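Local coordinates for protein uroporphyrinogen-III synthetase (Pseudomonas syringae pv. tomato, PDB 3RE1) that probably catalyses the cyclisation of the linear tetrapyrrole hydroxymethylbilane to uroporphyrinogen III, releasing water, a step of porphyrin biosynthesis, at residues V144-G149 / V165-L170; A14-L19 / G37-S42. One frame throughout, in Å; residues are numbered along the deposited sequence.

Contact 1 (V144-G149 / V165-L170)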
loop_
_atom_site.group_PDB
_atom_site.type_symbol
_atom_site.label_atom_id
_atom_site.label_comp_id
_atom_site.label_asym_id
_atom_site.label_seq_id
_atom_site.Cartn_x
_atom_site.Cartn_y
_atom_site.Cartn_z
ATOM N N VAL A 144 8.169 11.674 -16.822
ATOM C CA VAL A 144 7.455 10.450 -16.505
ATOM C C VAL A 144 6.198 10.786 -15.737
ATOM O O VAL A 144 6.170 11.757 -14.990
ATOM C CB VAL A 144 8.287 9.490 -15.672
ATOM C CG1 VAL A 144 9.568 9.162 -16.384
ATOM C CG2 VAL A 144 8.572 10.112 -14.310
ATOM N N LEU A 145 5.145 10.011 -15.953
ATOM C CA LEU A 145 3.877 10.281 -15.278
ATOM C C LEU A 145 3.682 9.187 -14.285
ATOM O O LEU A 145 3.880 8.014 -14.613
ATOM C CB LEU A 145 2.695 10.277 -16.259
ATOM C CG LEU A 145 1.327 10.559 -15.629
ATOM C CD1 LEU A 145 1.290 11.935 -14.995
ATOM C CD2 LEU A 145 0.321 10.537 -16.674
ATOM N N ILE A 146 3.326 9.556 -13.064
ATOM C CA ILE A 146 3.168 8.555 -11.998
ATOM C C ILE A 146 1.721 8.581 -11.568
ATOM O O ILE A 146 1.178 9.640 -11.156
ATOM C CB ILE A 146 4.103 8.849 -10.764
ATOM C CG1 ILE A 146 5.556 8.616 -11.165
ATOM C CG2 ILE A 146 3.736 7.981 -9.575
ATOM C CD1 ILE A 146 6.603 9.098 -10.156
ATOM N N MET A 147 1.073 7.433 -11.698
ATOM C CA MET A 147 -0.333 7.332 -11.303
ATOM C C MET A 147 -0.390 6.687 -9.925
ATOM O O MET A 147 0.172 5.601 -9.691
ATOM C CB MET A 147 -1.101 6.543 -12.347
ATOM C CG MET A 147 -1.247 7.323 -13.659
ATOM S SD MET A 147 -2.184 6.479 -14.898
ATOM C CE MET A 147 -1.518 7.236 -16.349
ATOM N N ARG A 148 -1.040 7.376 -8.995
ATOM C CA ARG A 148 -1.114 6.881 -7.646
ATOM C C ARG A 148 -2.260 7.507 -6.865
ATOM O O ARG A 148 -3.190 8.079 -7.450
ATOM C CB ARG A 148 0.230 7.129 -6.932
ATOM C CG ARG A 148 0.986 8.343 -7.391
ATOM C CD ARG A 148 0.686 9.586 -6.611
ATOM N NE ARG A 148 1.826 9.969 -5.770
ATOM C CZ ARG A 148 1.880 11.084 -5.045
ATOM N NH1 ARG A 148 0.864 11.951 -5.040
ATOM N NH2 ARG A 148 2.942 11.335 -4.313
ATOM N N GLY A 149 -2.163 7.392 -5.534
ATOM C CA GLY A 149 -3.141 7.944 -4.610
ATOM C C GLY A 149 -3.065 9.444 -4.471
ATOM O O GLY A 149 -2.334 10.111 -5.189
ATOM N N VAL A 165 15.074 13.950 -14.668
ATOM C CA VAL A 165 13.858 13.504 -15.307
ATOM C C VAL A 165 12.654 14.162 -14.617
ATOM O O VAL A 165 12.486 14.078 -13.402
ATOM C CB VAL A 165 13.734 11.983 -15.224
ATOM C CG1 VAL A 165 12.411 11.524 -15.770
ATOM C CG2 VAL A 165 14.847 11.351 -15.986
ATOM N N GLY A 166 11.833 14.836 -15.408
ATOM C CA GLY A 166 10.665 15.472 -14.861
ATOM C C GLY A 166 9.643 14.415 -14.482
ATOM O O GLY A 166 9.538 13.357 -15.126
ATOM N N VAL A 167 8.890 14.702 -13.429
ATOM C CA VAL A 167 7.894 13.787 -12.922
ATOM C C VAL A 167 6.635 14.557 -12.517
ATOM O O VAL A 167 6.705 15.571 -11.785
ATOM C CB VAL A 167 8.406 13.071 -11.709
ATOM C CG1 VAL A 167 7.332 12.106 -11.183
ATOM C CG2 VAL A 167 9.729 12.355 -12.006
ATOM N N ASP A 168 5.486 14.074 -12.996
ATOM C CA ASP A 168 4.180 14.633 -12.638
ATOM C C ASP A 168 3.297 13.532 -12.056
ATOM O O ASP A 168 3.526 12.329 -12.292
ATOM C CB ASP A 168 3.505 15.227 -13.870
ATOM C CG ASP A 168 4.149 16.527 -14.315
ATOM O OD1 ASP A 168 4.352 17.396 -13.443
ATOM O OD2 ASP A 168 4.446 16.692 -15.520
ATOM N N TYR A 169 2.279 13.924 -11.310
ATOM C CA TYR A 169 1.424 12.945 -10.669
ATOM C C TYR A 169 0.037 13.021 -11.213
ATOM O O TYR A 169 -0.411 14.071 -11.649
ATOM C CB TYR A 169 1.358 13.160 -9.160
ATOM C CG TYR A 169 2.646 12.824 -8.414
ATOM C CD1 TYR A 169 3.235 11.554 -8.497
ATOM C CD2 TYR A 169 3.267 13.780 -7.603
ATOM C CE1 TYR A 169 4.399 11.261 -7.797
ATOM C CE2 TYR A 169 4.427 13.491 -6.900
ATOM C CZ TYR A 169 4.980 12.236 -6.995
ATOM O OH TYR A 169 6.111 11.976 -6.270
ATOM N N LEU A 170 -0.645 11.885 -11.180
ATOM C CA LEU A 170 -2.028 11.797 -11.605
ATOM C C LEU A 170 -2.728 11.019 -10.506
ATOM O O LEU A 170 -2.768 9.791 -10.534
ATOM C CB LEU A 170 -2.109 11.052 -12.931
ATOM C CG LEU A 170 -3.517 10.841 -13.487
ATOM C CD1 LEU A 170 -4.099 12.122 -14.044
ATOM C CD2 LEU A 170 -3.478 9.763 -14.522
#

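Contact 2 (A14-L19 / G37-S42)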
loop_
_atom_site.group_PDB
_atom_site.type_symbol
_atom_site.label_atom_id
_atom_site.label_comp_id
_atom_site.label_asym_id
_atom_site.label_seq_id
_atom_site.Cartn_x
_atom_site.Cartn_y
_atom_site.Cartn_z
ATOM N N ALA A 14 -1.267 -19.697 18.723
ATOM C CA ALA A 14 -1.604 -18.921 19.926
ATOM C C ALA A 14 -1.691 -17.419 19.608
ATOM O O ALA A 14 -1.801 -16.606 20.522
ATOM C CB ALA A 14 -0.577 -19.177 21.045
ATOM N N TRP A 15 -1.627 -17.067 18.315
ATOM C CA TRP A 15 -1.672 -15.679 17.849
ATOM C C TRP A 15 -3.080 -15.310 17.430
ATOM O O TRP A 15 -3.671 -15.952 16.574
ATOM C CB TRP A 15 -0.735 -15.465 16.650
ATOM C CG TRP A 15 0.730 -15.582 16.978
ATOM C CD1 TRP A 15 1.517 -16.700 16.868
ATOM C CD2 TRP A 15 1.576 -14.553 17.483
ATOM N NE1 TRP A 15 2.801 -16.428 17.286
ATOM C CE2 TRP A 15 2.866 -15.114 17.662
ATOM C CE3 TRP A 15 1.371 -13.212 17.812
ATOM C CZ2 TRP A 15 3.956 -14.373 18.148
ATOM C CZ3 TRP A 15 2.463 -12.465 18.309
ATOM C CH2 TRP A 15 3.740 -13.054 18.462
ATOM N N ARG A 16 -3.612 -14.269 18.050
ATOM C CA ARG A 16 -4.959 -13.807 17.775
ATOM C C ARG A 16 -4.740 -12.426 17.222
ATOM O O ARG A 16 -4.853 -11.447 17.943
ATOM C CB ARG A 16 -5.784 -13.728 19.073
ATOM C CG ARG A 16 -6.378 -15.061 19.611
ATOM C CD ARG A 16 -7.853 -15.171 19.201
ATOM N NE ARG A 16 -8.804 -15.063 20.309
ATOM C CZ ARG A 16 -10.119 -15.289 20.186
ATOM N NH1 ARG A 16 -10.645 -15.639 19.021
ATOM N NH2 ARG A 16 -10.923 -15.167 21.234
ATOM N N LEU A 17 -4.415 -12.358 15.939
ATOM C CA LEU A 17 -4.034 -11.110 15.308
ATOM C C LEU A 17 -5.170 -10.154 15.043
ATOM O O LEU A 17 -6.308 -10.563 14.896
ATOM C CB LEU A 17 -3.314 -11.427 14.011
ATOM C CG LEU A 17 -2.063 -12.252 14.283
ATOM C CD1 LEU A 17 -1.425 -12.574 12.965
ATOM C CD2 LEU A 17 -1.083 -11.475 15.183
ATOM N N LEU A 18 -4.842 -8.872 15.003
ATOM C CA LEU A 18 -5.785 -7.832 14.637
ATOM C C LEU A 18 -5.305 -7.401 13.260
ATOM O O LEU A 18 -4.101 -7.325 13.039
ATOM C CB LEU A 18 -5.664 -6.640 15.585
ATOM C CG LEU A 18 -6.869 -5.691 15.720
ATOM C CD1 LEU A 18 -6.386 -4.273 15.985
ATOM C CD2 LEU A 18 -7.692 -5.675 14.494
ATOM N N LEU A 19 -6.234 -7.161 12.336
ATOM C CA LEU A 19 -5.913 -6.792 10.964
ATOM C C LEU A 19 -6.566 -5.476 10.755
ATOM O O LEU A 19 -7.723 -5.289 11.133
ATOM C CB LEU A 19 -6.451 -7.796 9.966
ATOM C CG LEU A 19 -6.005 -9.252 10.140
ATOM C CD1 LEU A 19 -6.621 -10.136 9.038
ATOM C CD2 LEU A 19 -4.538 -9.349 10.090
ATOM N N GLY A 37 -4.467 -22.008 10.646
ATOM C CA GLY A 37 -4.554 -22.275 12.083
ATOM C C GLY A 37 -4.256 -21.076 12.975
ATOM O O GLY A 37 -3.681 -21.218 14.075
ATOM N N ILE A 38 -4.649 -19.893 12.495
ATOM C CA ILE A 38 -4.464 -18.638 13.224
ATOM C C ILE A 38 -5.737 -17.795 13.146
ATOM O O ILE A 38 -6.240 -17.490 12.053
ATOM C CB ILE A 38 -3.288 -17.805 12.651
ATOM C CG1 ILE A 38 -2.004 -18.627 12.600
ATOM C CG2 ILE A 38 -3.032 -16.592 13.527
ATOM C CD1 ILE A 38 -1.393 -19.079 13.888
ATOM N N PHE A 39 -6.254 -17.416 14.307
ATOM C CA PHE A 39 -7.460 -16.583 14.371
ATOM C C PHE A 39 -7.098 -15.143 14.078
ATOM O O PHE A 39 -5.945 -14.757 14.188
ATOM C CB PHE A 39 -8.102 -16.689 15.762
ATOM C CG PHE A 39 -9.268 -15.755 15.969
ATOM C CD1 PHE A 39 -10.535 -16.080 15.486
ATOM C CD2 PHE A 39 -9.097 -14.548 16.644
ATOM C CE1 PHE A 39 -11.625 -15.214 15.690
ATOM C CE2 PHE A 39 -10.164 -13.671 16.854
ATOM C CZ PHE A 39 -11.435 -14.007 16.376
ATOM N N SER A 40 -8.083 -14.341 13.716
ATOM C CA SER A 40 -7.862 -12.926 13.505
ATOM C C SER A 40 -9.199 -12.220 13.507
ATOM O O SER A 40 -10.227 -12.828 13.276
ATOM C CB SER A 40 -7.152 -12.687 12.166
ATOM O OG SER A 40 -8.014 -12.955 11.076
ATOM N N SER A 41 -9.194 -10.935 13.778
ATOM C CA SER A 41 -10.399 -10.147 13.685
ATOM C C SER A 41 -10.056 -8.903 12.876
ATOM O O SER A 41 -9.014 -8.276 13.079
ATOM C CB SER A 41 -10.874 -9.745 15.060
ATOM O OG SER A 41 -11.909 -8.775 14.944
ATOM N N SER A 42 -10.939 -8.536 11.963
ATOM C CA SER A 42 -10.647 -7.422 11.123
ATOM C C SER A 42 -11.379 -6.171 11.520
ATOM O O SER A 42 -12.588 -6.166 11.672
ATOM C CB SER A 42 -10.934 -7.786 9.676
ATOM O OG SER A 42 -10.064 -8.838 9.272
#

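Contact 1 (V144-G149 / V165-L170)
R148 lays its guanidinium flat on the Y169 ring: the two planes are 13° apart, and CZ of R148 sits 3.6 Å from the centroid of the Y169 ring, nearly straight above it, so this is both a stack and a cation-pi contact. Bends at chi2 (92°) and chi3 (109°) fold the arginine chain over the ring. E154 takes the polar tips of both residues, through a salt bridge to R148 NH2 and a hydrogen bond to Y169 OH, which should fix the rotation of the stacked pair.

Backbone bonds alternate in parallel-strand fashion. V144 bonds through both N and O to the residues flanking its partner V167, its N lying 2.8 Å from G166 O and its O accepting from D168 N. I146 does the same around Y169, with D168 O and L170 N, and a weak R148 N to L170 O bond (3.3 Å) follows. The strands belong to a beta-alpha-beta unit whose connecting helix, 155-162, covers the face carrying V144, I146, V167 and Y169.

Apolar packing divides between the two faces. Toward that helix, V144 CG2 meets V167 CG2 at 3.4 Å, and I146 lies alongside Y169, its CB facing the ring obliquely at CD1. On the other face, where helix 54-62 packs against L145 and L170, M147 and L170 run side by side, with CG of M147 3.4 Å from CD2 of L170.

Contact 2 (A14-L19 / G37-S42)
In the beta-alpha-beta unit made of strand 16-19, helix 23-34 and strand 39-42, L17 and L19 pair in parallel with S40 and S42 at the margin of a five-stranded parallel sheet, where 39-42 is an end strand of that sheet within the chain. The hydrogen bonds begin weakly, with L17 N 3.3 Å from F39 O, and become regular further on: S41 N reaches L17 O at 3.1 Å, and L19 N reaches S41 O at 3.1 Å. L17 O also receives a CA-H...O contact from S40 CA (3.2 Å), so two donors meet at one carbonyl.

On the face packed against helix 23-34, CG of L19 stands anti to its carbonyl carbon (chi1 -57°), and CD1 reaches both serine side chains, 3.7 Å from S40 OG and from S42 OG. L19 also touches S26 and L29 of that helix, while S40 touches A30. Before the regular strand pairing, W15 CB rests 4.0 Å from I38 CG2.

The opposite face bears R16, L18, F39 and S41, and its main contact is between charge and ring. The R16 guanidinium lies over one face of the F39 ring, with CZ 4.0 Å from the ring centroid and 27° off its normal. The planes are 53° apart, so the cation-pi contact is tilted and not stacked; an impossibly close approach between the arginine chain and the ring makes its detailed placement doubtful. S41 OG is hydrogen-bonded to NE of R188.

R16 also has R193 close by with like charge; if the modelled placement holds, the electron-rich face of F39 could partly compensate for the repulsion at this edge of the sheet.

Contact 2 comes first along the chain, complete before contact 1 begins, and each joins the two strands of a beta-alpha-beta unit. They belong to different sheets: contact 2 to the parallel sheet that also contains strands 196-198, 224-226 and 243-245, contact 1 to the mixed sheet that includes strands 47-50 and 69-72. Their centres lie about 38 Å apart with the middle of the molecule between them, and about 21 Å separates their nearest atoms. The chain thus leaves the first sheet after strand 39-42, builds the second, and returns through strand 166-176. This matches the two-domain architecture of uroporphyrinogen-III synthases, in which substrate is thought to bind in the cleft between domains.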